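PDB 3LM3: DUF3863 domain-containing protein from Parabacteroides distasonis, which is of unknown function but may act on carbohydrates as a glycoside hydrolase or deacetylase. Local coordinates for residues S335-N340 / M363-R368; P194-F199 / D208-V213; D386-D391 / L411-N416; F113-L118 / K407-I412. All blocks are in the same frame, centred on the assembly; numbering follows the deposited sequence. Where two conformers were deposited one is given.

Contact 1 of 4, residues S335-N340 / M363-R368; sequences SNDDWN and MNKEFR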
# COMPACT_ATOMS: atom_id res chain seq x y z
N SER A 335 2.77 6.86 19.17
CA SER A 335 1.63 7.76 18.87
C SER A 335 1.96 8.47 17.59
O SER A 335 3.08 8.38 17.08
CB SER A 335 1.38 8.77 19.98
OG SER A 335 2.25 9.86 19.84
N ASN A 336 1.00 9.22 17.07
CA ASN A 336 1.27 9.97 15.86
C ASN A 336 2.02 11.25 16.09
O ASN A 336 2.34 11.95 15.14
CB ASN A 336 -0.03 10.21 15.10
CG ASN A 336 -0.68 8.92 14.63
OD1 ASN A 336 0.01 7.98 14.19
ND2 ASN A 336 -2.01 8.85 14.70
N ASP A 337 2.39 11.54 17.34
CA ASP A 337 3.31 12.63 17.60
C ASP A 337 4.75 12.25 17.31
O ASP A 337 5.62 13.12 17.27
CB ASP A 337 3.24 13.06 19.07
CG ASP A 337 1.90 13.64 19.46
OD1 ASP A 337 1.28 14.34 18.64
OD2 ASP A 337 1.53 13.44 20.64
N ASP A 338 5.01 10.96 17.13
CA ASP A 338 6.37 10.43 17.06
C ASP A 338 6.96 10.42 15.65
O ASP A 338 8.15 10.15 15.50
CB ASP A 338 6.42 9.00 17.61
CG ASP A 338 6.18 8.93 19.10
OD1 ASP A 338 6.22 9.98 19.79
OD2 ASP A 338 5.99 7.79 19.60
N TRP A 339 6.14 10.69 14.63
CA TRP A 339 6.61 10.66 13.25
C TRP A 339 6.29 11.94 12.50
O TRP A 339 5.40 12.69 12.86
CB TRP A 339 6.03 9.46 12.47
CG TRP A 339 4.54 9.36 12.47
CD1 TRP A 339 3.77 8.62 13.32
CD2 TRP A 339 3.62 10.00 11.55
NE1 TRP A 339 2.46 8.74 13.00
CE2 TRP A 339 2.33 9.60 11.93
CE3 TRP A 339 3.76 10.85 10.46
CZ2 TRP A 339 1.19 10.04 11.27
CZ3 TRP A 339 2.62 11.28 9.80
CH2 TRP A 339 1.36 10.89 10.23
N ASN A 340 7.07 12.19 11.46
CA ASN A 340 6.93 13.36 10.63
C ASN A 340 7.69 12.99 9.36
O ASN A 340 8.90 12.88 9.39
CB ASN A 340 7.52 14.59 11.34
CG ASN A 340 7.29 15.87 10.60
OD1 ASN A 340 7.18 15.90 9.39
ND2 ASN A 340 7.22 16.98 11.35
N MSE A 363 4.20 14.97 5.60
CA MSE A 363 3.10 14.26 6.24
C MSE A 363 3.32 14.20 7.74
O MSE A 363 4.38 13.75 8.21
CB MSE A 363 3.00 12.83 5.69
CG MSE A 363 2.70 12.75 4.22
SE MSE A 363 3.32 11.10 3.43
CE MSE A 363 2.62 11.33 1.61
N ASN A 364 2.34 14.68 8.48
CA ASN A 364 2.42 14.64 9.94
C ASN A 364 1.01 14.35 10.51
O ASN A 364 0.06 14.16 9.76
CB ASN A 364 3.03 15.94 10.47
CG ASN A 364 2.21 17.14 10.11
OD1 ASN A 364 1.09 17.31 10.56
ND2 ASN A 364 2.76 17.98 9.22
N LYS A 365 0.88 14.30 11.83
CA LYS A 365 -0.39 13.96 12.46
C LYS A 365 -1.53 14.89 12.03
O LYS A 365 -2.67 14.50 11.96
CB LYS A 365 -0.25 14.00 13.98
CG LYS A 365 -1.51 13.68 14.75
CD LYS A 365 -1.30 13.73 16.25
CE LYS A 365 -1.46 15.11 16.79
NZ LYS A 365 -1.34 15.19 18.30
N GLU A 366 -1.19 16.16 11.80
CA GLU A 366 -2.21 17.18 11.60
C GLU A 366 -2.52 17.53 10.14
O GLU A 366 -3.58 18.08 9.90
CB GLU A 366 -1.89 18.42 12.42
CG GLU A 366 -2.13 18.17 13.91
CD GLU A 366 -1.95 19.43 14.75
OE1 GLU A 366 -0.80 19.89 14.89
OE2 GLU A 366 -2.97 19.93 15.26
N PHE A 367 -1.62 17.23 9.21
CA PHE A 367 -1.90 17.44 7.79
C PHE A 367 -0.89 16.73 6.91
O PHE A 367 0.19 16.32 7.36
CB PHE A 367 -1.91 18.94 7.43
CG PHE A 367 -0.58 19.64 7.62
CD1 PHE A 367 -0.25 20.24 8.83
CD2 PHE A 367 0.33 19.73 6.57
CE1 PHE A 367 0.97 20.92 8.98
CE2 PHE A 367 1.55 20.39 6.73
CZ PHE A 367 1.87 20.98 7.95
N ARG A 368 -1.26 16.60 5.64
CA ARG A 368 -0.26 16.38 4.60
C ARG A 368 -0.26 17.55 3.65
O ARG A 368 -1.27 18.24 3.48
CB ARG A 368 -0.48 15.04 3.86
CG ARG A 368 -1.71 15.00 2.97
CD ARG A 368 -1.86 13.73 2.18
NE ARG A 368 -2.69 13.96 1.01
CZ ARG A 368 -3.04 13.04 0.13
NH1 ARG A 368 -2.77 11.75 0.33
NH2 ARG A 368 -3.69 13.39 -0.96
O HOH W 1 3.27 14.10 13.66
O HOH W 2 -1.06 12.12 19.89

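Contact 2 of 4, residues P194-F199 / D208-V213; sequences PSTEHF and DFIDCV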
# COMPACT_ATOMS: atom_id res chain seq x y z
N PRO A 194 -4.50 4.96 12.78
CA PRO A 194 -5.70 5.63 12.28
C PRO A 194 -6.61 6.11 13.43
O PRO A 194 -6.57 5.60 14.56
CB PRO A 194 -6.38 4.56 11.45
CG PRO A 194 -6.00 3.26 12.20
CD PRO A 194 -4.60 3.49 12.64
N SER A 195 -7.41 7.10 13.09
CA SER A 195 -8.46 7.63 13.96
C SER A 195 -9.74 6.79 13.89
O SER A 195 -10.11 6.28 12.83
CB SER A 195 -8.81 9.02 13.45
OG SER A 195 -9.81 9.66 14.22
N THR A 196 -10.46 6.71 15.02
CA THR A 196 -11.79 6.12 15.01
C THR A 196 -12.73 6.87 14.04
O THR A 196 -13.73 6.29 13.57
CB THR A 196 -12.39 6.11 16.43
OG1 THR A 196 -12.33 7.40 17.00
CG2 THR A 196 -11.63 5.12 17.34
N GLU A 197 -12.39 8.10 13.68
CA GLU A 197 -13.18 8.86 12.72
C GLU A 197 -13.07 8.37 11.28
O GLU A 197 -14.03 8.48 10.54
CB GLU A 197 -12.78 10.34 12.74
CG GLU A 197 -13.10 11.03 14.06
CD GLU A 197 -12.68 12.48 14.10
OE1 GLU A 197 -12.31 13.06 13.04
OE2 GLU A 197 -12.66 13.03 15.22
N HIS A 198 -11.88 7.92 10.86
CA HIS A 198 -11.62 7.68 9.46
C HIS A 198 -10.27 6.98 9.30
O HIS A 198 -9.26 7.45 9.84
CB HIS A 198 -11.60 9.00 8.70
CG HIS A 198 -11.78 8.85 7.22
ND1 HIS A 198 -10.86 8.24 6.38
CD2 HIS A 198 -12.80 9.26 6.42
CE1 HIS A 198 -11.32 8.28 5.14
NE2 HIS A 198 -12.48 8.92 5.14
N PHE A 199 -10.30 5.87 8.55
CA PHE A 199 -9.12 5.05 8.34
C PHE A 199 -7.95 5.79 7.67
O PHE A 199 -6.80 5.37 7.80
CB PHE A 199 -9.46 3.74 7.58
CG PHE A 199 -9.65 3.88 6.09
CD1 PHE A 199 -10.70 4.60 5.57
CD2 PHE A 199 -8.83 3.19 5.21
CE1 PHE A 199 -10.88 4.70 4.19
CE2 PHE A 199 -9.02 3.26 3.84
CZ PHE A 199 -10.02 4.04 3.32
N ASP A 208 -9.39 9.16 20.16
CA ASP A 208 -9.68 8.57 18.87
C ASP A 208 -8.62 7.55 18.41
O ASP A 208 -8.60 7.14 17.25
CB ASP A 208 -9.92 9.66 17.80
CG ASP A 208 -8.69 10.46 17.46
OD1 ASP A 208 -7.84 10.69 18.35
OD2 ASP A 208 -8.58 10.89 16.30
N PHE A 209 -7.79 7.08 19.34
CA PHE A 209 -6.64 6.24 18.98
C PHE A 209 -7.08 4.82 18.66
O PHE A 209 -7.91 4.22 19.38
CB PHE A 209 -5.63 6.22 20.14
CG PHE A 209 -4.27 5.67 19.76
CD1 PHE A 209 -3.37 6.43 19.03
CD2 PHE A 209 -3.92 4.39 20.15
CE1 PHE A 209 -2.10 5.92 18.71
CE2 PHE A 209 -2.67 3.87 19.82
CZ PHE A 209 -1.77 4.63 19.11
N ILE A 210 -6.54 4.26 17.59
CA ILE A 210 -6.65 2.82 17.33
C ILE A 210 -5.22 2.25 17.26
O ILE A 210 -4.38 2.74 16.49
CB ILE A 210 -7.32 2.57 15.97
CG1 ILE A 210 -8.76 3.10 15.95
CG2 ILE A 210 -7.30 1.07 15.60
CD1 ILE A 210 -9.38 3.11 14.55
N ASP A 211 -4.94 1.22 18.05
CA ASP A 211 -3.62 0.59 18.11
C ASP A 211 -3.47 -0.43 16.97
O ASP A 211 -3.32 -1.62 17.20
CB ASP A 211 -3.40 -0.03 19.50
CG ASP A 211 -1.98 -0.52 19.71
OD1 ASP A 211 -1.07 -0.18 18.95
OD2 ASP A 211 -1.78 -1.28 20.68
N CYS A 212 -3.49 0.08 15.74
CA CYS A 212 -3.26 -0.73 14.58
C CYS A 212 -2.49 0.15 13.61
O CYS A 212 -2.89 1.28 13.33
CB CYS A 212 -4.59 -1.16 13.96
SG CYS A 212 -4.38 -2.41 12.63
N VAL A 213 -1.40 -0.37 13.11
CA VAL A 213 -0.57 0.36 12.16
C VAL A 213 -1.19 0.17 10.78
O VAL A 213 -1.42 -0.95 10.32
CB VAL A 213 0.87 -0.22 12.14
CG1 VAL A 213 1.75 0.57 11.14
CG2 VAL A 213 1.47 -0.21 13.52
O HOH W 3 -9.88 13.32 15.98

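Contact 3 of 4, residues D386-D391 / L411-N416; sequences DFTRYD and LINKIN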
# COMPACT_ATOMS: atom_id res chain seq x y z
N ASP A 386 -1.49 19.81 -2.91
CA ASP A 386 -2.31 19.08 -1.94
C ASP A 386 -2.09 19.72 -0.59
O ASP A 386 -0.96 19.95 -0.17
CB ASP A 386 -1.92 17.59 -1.89
CG ASP A 386 -2.95 16.74 -1.18
OD1 ASP A 386 -2.90 16.72 0.09
OD2 ASP A 386 -3.74 16.07 -1.90
N PHE A 387 -3.18 20.01 0.12
CA PHE A 387 -3.14 20.37 1.52
C PHE A 387 -4.38 19.77 2.13
O PHE A 387 -5.50 20.21 1.84
CB PHE A 387 -3.08 21.88 1.72
CG PHE A 387 -3.04 22.28 3.17
CD1 PHE A 387 -1.97 21.90 3.98
CD2 PHE A 387 -4.05 23.05 3.72
CE1 PHE A 387 -1.93 22.24 5.31
CE2 PHE A 387 -4.01 23.40 5.07
CZ PHE A 387 -2.95 23.01 5.85
N THR A 388 -4.19 18.70 2.91
CA THR A 388 -5.28 17.93 3.47
C THR A 388 -5.11 17.95 4.98
O THR A 388 -4.14 17.42 5.50
CB THR A 388 -5.24 16.49 2.93
OG1 THR A 388 -5.29 16.49 1.50
CG2 THR A 388 -6.40 15.64 3.46
N ARG A 389 -6.04 18.58 5.68
CA ARG A 389 -5.98 18.70 7.13
C ARG A 389 -6.62 17.52 7.83
O ARG A 389 -7.65 17.04 7.45
CB ARG A 389 -6.69 19.99 7.56
CG ARG A 389 -5.92 21.22 7.18
CD ARG A 389 -6.62 22.48 7.61
NE ARG A 389 -6.61 22.62 9.06
CZ ARG A 389 -6.76 23.77 9.68
NH1 ARG A 389 -6.93 24.90 8.98
NH2 ARG A 389 -6.73 23.79 10.99
N TYR A 390 -5.97 17.07 8.89
CA TYR A 390 -6.46 15.97 9.70
C TYR A 390 -7.03 16.43 11.03
O TYR A 390 -7.70 15.65 11.70
CB TYR A 390 -5.31 14.99 9.97
CG TYR A 390 -4.68 14.44 8.72
CD1 TYR A 390 -5.44 13.95 7.69
CD2 TYR A 390 -3.28 14.32 8.63
CE1 TYR A 390 -4.85 13.41 6.55
CE2 TYR A 390 -2.68 13.77 7.51
CZ TYR A 390 -3.47 13.34 6.46
OH TYR A 390 -2.88 12.76 5.35
N ASP A 391 -6.75 17.66 11.42
CA ASP A 391 -7.30 18.19 12.68
C ASP A 391 -8.80 18.43 12.57
O ASP A 391 -9.52 18.39 13.58
CB ASP A 391 -6.50 19.41 13.15
CG ASP A 391 -6.58 20.59 12.20
OD1 ASP A 391 -6.74 20.43 10.98
OD2 ASP A 391 -6.46 21.72 12.70
N LEU A 411 -10.43 11.17 1.93
CA LEU A 411 -10.42 12.26 2.90
C LEU A 411 -9.88 13.49 2.17
O LEU A 411 -8.69 13.59 1.85
CB LEU A 411 -9.58 11.88 4.12
CG LEU A 411 -9.78 12.74 5.37
CD1 LEU A 411 -9.26 12.02 6.63
CD2 LEU A 411 -9.14 14.14 5.21
N ILE A 412 -10.78 14.43 1.87
CA ILE A 412 -10.46 15.60 1.05
C ILE A 412 -11.07 16.82 1.71
O ILE A 412 -12.25 16.77 2.15
CB ILE A 412 -11.03 15.40 -0.37
CG1 ILE A 412 -10.27 14.30 -1.10
CG2 ILE A 412 -10.97 16.68 -1.22
CD1 ILE A 412 -10.85 13.88 -2.46
N ASN A 413 -10.31 17.89 1.82
CA ASN A 413 -10.87 19.13 2.32
C ASN A 413 -10.28 20.30 1.53
O ASN A 413 -10.83 20.62 0.48
CB ASN A 413 -10.77 19.25 3.86
CG ASN A 413 -9.44 18.81 4.42
OD1 ASN A 413 -8.41 19.43 4.18
ND2 ASN A 413 -9.48 17.79 5.28
N LYS A 414 -9.15 20.87 1.92
CA LYS A 414 -8.72 22.15 1.31
C LYS A 414 -8.28 22.04 -0.17
O LYS A 414 -8.92 22.62 -1.06
CB LYS A 414 -7.62 22.82 2.15
CG LYS A 414 -7.99 23.06 3.63
CD LYS A 414 -9.38 23.73 3.78
CE LYS A 414 -9.58 24.44 5.15
NZ LYS A 414 -8.91 25.78 5.24
N ILE A 415 -7.20 21.32 -0.43
CA ILE A 415 -6.67 21.14 -1.78
C ILE A 415 -6.26 19.66 -1.92
O ILE A 415 -5.53 19.14 -1.08
CB ILE A 415 -5.42 22.04 -2.04
CG1 ILE A 415 -5.79 23.53 -1.84
CG2 ILE A 415 -4.84 21.85 -3.44
CD1 ILE A 415 -4.65 24.50 -2.07
N ASN A 416 -6.70 19.03 -3.01
CA ASN A 416 -6.38 17.62 -3.25
C ASN A 416 -5.68 17.46 -4.60
O ASN A 416 -6.11 18.03 -5.60
CB ASN A 416 -7.63 16.75 -3.17
CG ASN A 416 -7.39 15.36 -3.69
OD1 ASN A 416 -7.58 15.12 -4.89
ND2 ASN A 416 -6.89 14.47 -2.83
O HOH W 4 -7.76 17.92 0.57
O HOH W 5 -6.95 14.87 0.06

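Contact 4 of 4, residues F113-L118 / K407-I412; sequences FPAMYL and KDWSLI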
# COMPACT_ATOMS: atom_id res chain seq x y z
N PHE A 113 -11.55 -4.59 -1.87
CA PHE A 113 -12.60 -3.59 -1.68
C PHE A 113 -13.65 -3.90 -0.60
O PHE A 113 -14.79 -3.48 -0.72
CB PHE A 113 -13.32 -3.36 -3.02
CG PHE A 113 -12.40 -3.07 -4.17
CD1 PHE A 113 -11.58 -1.94 -4.17
CD2 PHE A 113 -12.33 -3.95 -5.24
CE1 PHE A 113 -10.71 -1.71 -5.23
CE2 PHE A 113 -11.48 -3.71 -6.31
CZ PHE A 113 -10.67 -2.60 -6.29
N PRO A 114 -13.28 -4.61 0.49
CA PRO A 114 -14.39 -5.09 1.33
C PRO A 114 -15.25 -4.01 1.98
O PRO A 114 -16.50 -4.15 2.00
CB PRO A 114 -13.67 -5.95 2.39
CG PRO A 114 -12.32 -5.47 2.43
CD PRO A 114 -11.98 -5.04 1.02
N ALA A 115 -14.64 -2.94 2.46
CA ALA A 115 -15.43 -1.92 3.20
C ALA A 115 -16.36 -1.16 2.26
O ALA A 115 -17.28 -0.52 2.71
CB ALA A 115 -14.57 -0.98 3.91
N MSE A 116 -16.11 -1.21 0.97
CA MSE A 116 -16.99 -0.55 -0.02
C MSE A 116 -18.30 -1.23 -0.17
O MSE A 116 -19.31 -0.60 -0.54
CB MSE A 116 -16.41 -0.60 -1.42
CG MSE A 116 -15.27 0.25 -1.70
SE MSE A 116 -15.02 0.17 -3.66
CE MSE A 116 -13.42 1.23 -3.61
N TYR A 117 -18.32 -2.55 0.06
CA TYR A 117 -19.46 -3.38 -0.26
C TYR A 117 -20.12 -4.11 0.88
O TYR A 117 -21.21 -4.63 0.71
CB TYR A 117 -19.07 -4.41 -1.35
CG TYR A 117 -18.84 -3.79 -2.70
CD1 TYR A 117 -17.63 -3.24 -3.05
CD2 TYR A 117 -19.89 -3.74 -3.61
CE1 TYR A 117 -17.44 -2.66 -4.30
CE2 TYR A 117 -19.70 -3.16 -4.86
CZ TYR A 117 -18.48 -2.63 -5.19
OH TYR A 117 -18.30 -2.07 -6.43
N LEU A 118 -19.48 -4.16 2.05
CA LEU A 118 -19.97 -5.00 3.13
C LEU A 118 -20.11 -4.14 4.36
O LEU A 118 -19.29 -3.24 4.58
CB LEU A 118 -18.98 -6.12 3.42
CG LEU A 118 -18.56 -7.02 2.24
CD1 LEU A 118 -17.38 -7.92 2.67
CD2 LEU A 118 -19.71 -7.82 1.66
N LYS A 407 -18.29 3.75 -2.74
CA LYS A 407 -16.99 3.59 -3.42
C LYS A 407 -15.99 4.68 -3.07
O LYS A 407 -14.80 4.46 -3.25
CB LYS A 407 -17.18 3.50 -4.93
CG LYS A 407 -17.99 2.28 -5.35
CD LYS A 407 -17.90 2.07 -6.85
CE LYS A 407 -18.77 0.92 -7.31
NZ LYS A 407 -18.21 0.30 -8.55
N ASP A 408 -16.44 5.80 -2.53
CA ASP A 408 -15.58 6.96 -2.29
C ASP A 408 -15.37 7.20 -0.81
O ASP A 408 -16.22 7.72 -0.10
CB ASP A 408 -16.15 8.22 -2.96
CG ASP A 408 -15.22 9.44 -2.85
OD1 ASP A 408 -14.11 9.32 -2.29
OD2 ASP A 408 -15.61 10.52 -3.36
N TRP A 409 -14.20 6.73 -0.35
CA TRP A 409 -13.78 6.89 1.04
C TRP A 409 -12.67 7.92 1.21
O TRP A 409 -12.03 7.98 2.26
CB TRP A 409 -13.33 5.53 1.60
CG TRP A 409 -14.45 4.56 1.77
CD1 TRP A 409 -15.26 4.07 0.78
CD2 TRP A 409 -14.91 3.96 2.99
NE1 TRP A 409 -16.19 3.22 1.32
CE2 TRP A 409 -16.00 3.15 2.67
CE3 TRP A 409 -14.52 4.07 4.33
CZ2 TRP A 409 -16.71 2.44 3.64
CZ3 TRP A 409 -15.19 3.33 5.28
CH2 TRP A 409 -16.29 2.55 4.93
N SER A 410 -12.43 8.74 0.20
CA SER A 410 -11.33 9.70 0.27
C SER A 410 -11.53 10.75 1.33
O SER A 410 -12.65 11.19 1.60
CB SER A 410 -11.10 10.37 -1.08
OG SER A 410 -10.70 9.42 -2.07
N LEU A 411 -10.43 11.17 1.93
CA LEU A 411 -10.42 12.26 2.90
C LEU A 411 -9.88 13.49 2.17
O LEU A 411 -8.69 13.59 1.85
CB LEU A 411 -9.58 11.88 4.12
CG LEU A 411 -9.78 12.74 5.37
CD1 LEU A 411 -9.26 12.02 6.63
CD2 LEU A 411 -9.14 14.14 5.21
N ILE A 412 -10.78 14.43 1.87
CA ILE A 412 -10.46 15.60 1.05
C ILE A 412 -11.07 16.82 1.71
O ILE A 412 -12.25 16.77 2.15
CB ILE A 412 -11.03 15.40 -0.37
CG1 ILE A 412 -10.27 14.30 -1.10
CG2 ILE A 412 -10.97 16.68 -1.22
CD1 ILE A 412 -10.85 13.88 -2.46

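Contact 1 of 4, residues S335-N340 / M363-R368
Lys-365 and Asp-337 carry the ionic part of this contact. The lysine chain leaves with CG anti to the backbone N (chi1 179°), runs past Asn-336 and bends at chi3; NZ reaches Asp-337 OD1 at 2.8 Å in a salt bridge, met on the syn side and a little out of the carboxylate plane. Asp-337 OD2 receives a bond from a water, whose bond with NZ is weak. Nearer the backbone, the methylene groups of Lys-365 pack on Asn-336, CG lying 3.8 Å from its CB.

The meeting place is the loop between helix 322-332 and strand 341-346, laid against the tight connection from strand 357-363 to strand 367-374 of the antiparallel sheet. Each side is braced by its own side chains: Ser-335 OG makes an ST turn, and Asn-364 OD1 an Asx turn, accepting from the backbone N of both Glu-366 and Phe-367.

The aromatic part belongs to Trp-339. Met-363 O lies at the ring edge, 3.4 Å from CZ3, while Asn-364 CA, equally close to CZ3, approaches the ring obliquely. The indole is steered from its own loop, NE1 giving Asn-336 OD1 a 2.8 Å bond in the ring plane.

One water links the two backbones, donating to Asn-336 O and Trp-339 O and accepting from Lys-365 N at 3.0 Å.

Contact 2 of 4, residues P194-F199 / D208-V213
Ser-195 and Asp-208 meet where the short strand 194-195 runs into a type I turn from Ser-195 to His-198, the chain later returning alongside itself. The serine hydroxyl serves both this turn and the partner segment: OG, anti to its backbone N (chi1 -179°), donates to Asp-208 OD2 at 2.7 Å on the anti side of the carboxylate and accepts from Glu-197 N, completing an ST turn. An alanine here would probably leave Asp-208 OD2 short of one donor and the turn without its side-chain brace at Glu-197 N. Asp-208 is also held by the loop between the segments, since Gln-204 N donates to OD2 and Gly-205 N to OD1.

Backbone bonding is modest. Thr-196 N donates to Asp-208 O at 2.9 Å, whereas the bond from Ile-210 N to Pro-194 O is weak.

Apolar packing completes the contact. The Ile-210 side chain crosses that of Pro-194 at about a right angle, its CB 4.1 Å from CG of the proline, and Thr-196 CG2 approaches Ile-210 CG1 at 3.8 Å. Helix 154-163 backs this patch, Leu-157 touching Pro-194 and Ala-154 touching Ile-210.

One water bridges the two carboxylates, donating to Glu-197 OE2 at 2.9 Å and to Asp-208 OD2 at 2.8 Å.

Contact 3 of 4, residues D386-D391 / L411-N416
Asn-413 meets Arg-389 with its side-chain amide, as a neighbouring strand would with its backbone. From CB, chi1 of 43° sets CG between the backbone N and the carbonyl carbon, and CG lies 3.6 Å from Arg-389 N. Beyond it, OD1 accepts from Arg-389 N at 2.9 Å on a lone pair in the carbonyl plane, and also from Lys-414 N. The other branch, ND2, donates to Arg-389 O at 2.9 Å. An alanine here would probably leave Arg-389 N and O without these partners and the edge of strand 383-389 less firmly tied to the loop.

One antiparallel hydrogen-bonded pair, Phe-387 with Ile-415, continues the row: Phe-387 N donates to Ile-415 O at 2.8 Å, and Ile-415 N returns a bond to Phe-387 O. Thus segment 411-416 borders strand 383-389, an edge strand of the four-stranded antiparallel sheet. Lys-414 lies side by side with Phe-387, Lys-414 CB being 3.9 Å from Phe-387 CD2. One water donates to both Thr-388 OG1 and Leu-411 O.

Arg-389 grips Asp-391 side-on through NE and NH2. Arg-389 NH1 stands 4.3 Å from Lys-414 NZ, and Asp-436 of helix 434-443 forms salt bridges with both; this shared acid is likely to offset the repulsion between the two cations.

Contact 4 of 4, residues F113-L118 / K407-I412
Lys-407, Met-116 and Trp-409 bury most of the surface in this contact. Lys-407 and Met-116, a selenomethionine, cross at about a right angle. In one of the two modelled conformers of Met-116, SE lies 4.0 Å from Lys-407 CG, and the terminal CE reaches on to the backbone and stops 3.5 Å from Lys-407 O. The lysine chain is extended beyond CG and ends at Tyr-117: Lys-407 CE lies 3.2 Å from Tyr-117 OH, obliquely to the ring, and NZ gives that OH a weak hydrogen bond.

Trp-409 meets Ala-115, one residue before Met-116 in the helix. Ala-115 CB sits over one face of the indole, offset toward the rim and 4.0 Å from CZ2, while Ala-115 O approaches the same CZ2 at 3.2 Å. The indole NE1 donates to Ala-406 O, just ahead of the segment. Arg-120 of helix 120-138 also touches the Trp-409 side chain.

The chemistry is therefore mainly van der Waals, with a weak polar tip. It is long-range packing between the short, weakly bonded helix about 114-117, which follows strand 105-108 of the five-stranded parallel sheet, and an irregular loop linking strand 383-389 of the antiparallel sheet to helix 434-443.

Contacts 2, 3 and 4 are largely buried, whereas contact 1 is partly so and carries its salt bridge on an exposed aspartate. Contacts 1 and 3 serve the same antiparallel sheet, one at the connection leading into strand 367-374 and the other along strand 383-389; the salt bridge from Arg-368 to Asp-386 joins them directly. Contacts 3 and 4 share Leu-411 and Ile-412, yet differ sharply: backbone and amide pairing at a sheet edge gives way to apolar and aromatic packing against a short helix. Contact 2, a local contact between two nearby segments held by a serine-aspartate bond, touches all three others, Phe-209 meeting Ser-335 of contact 1 and His-198 lying against Trp-409 of contact 4.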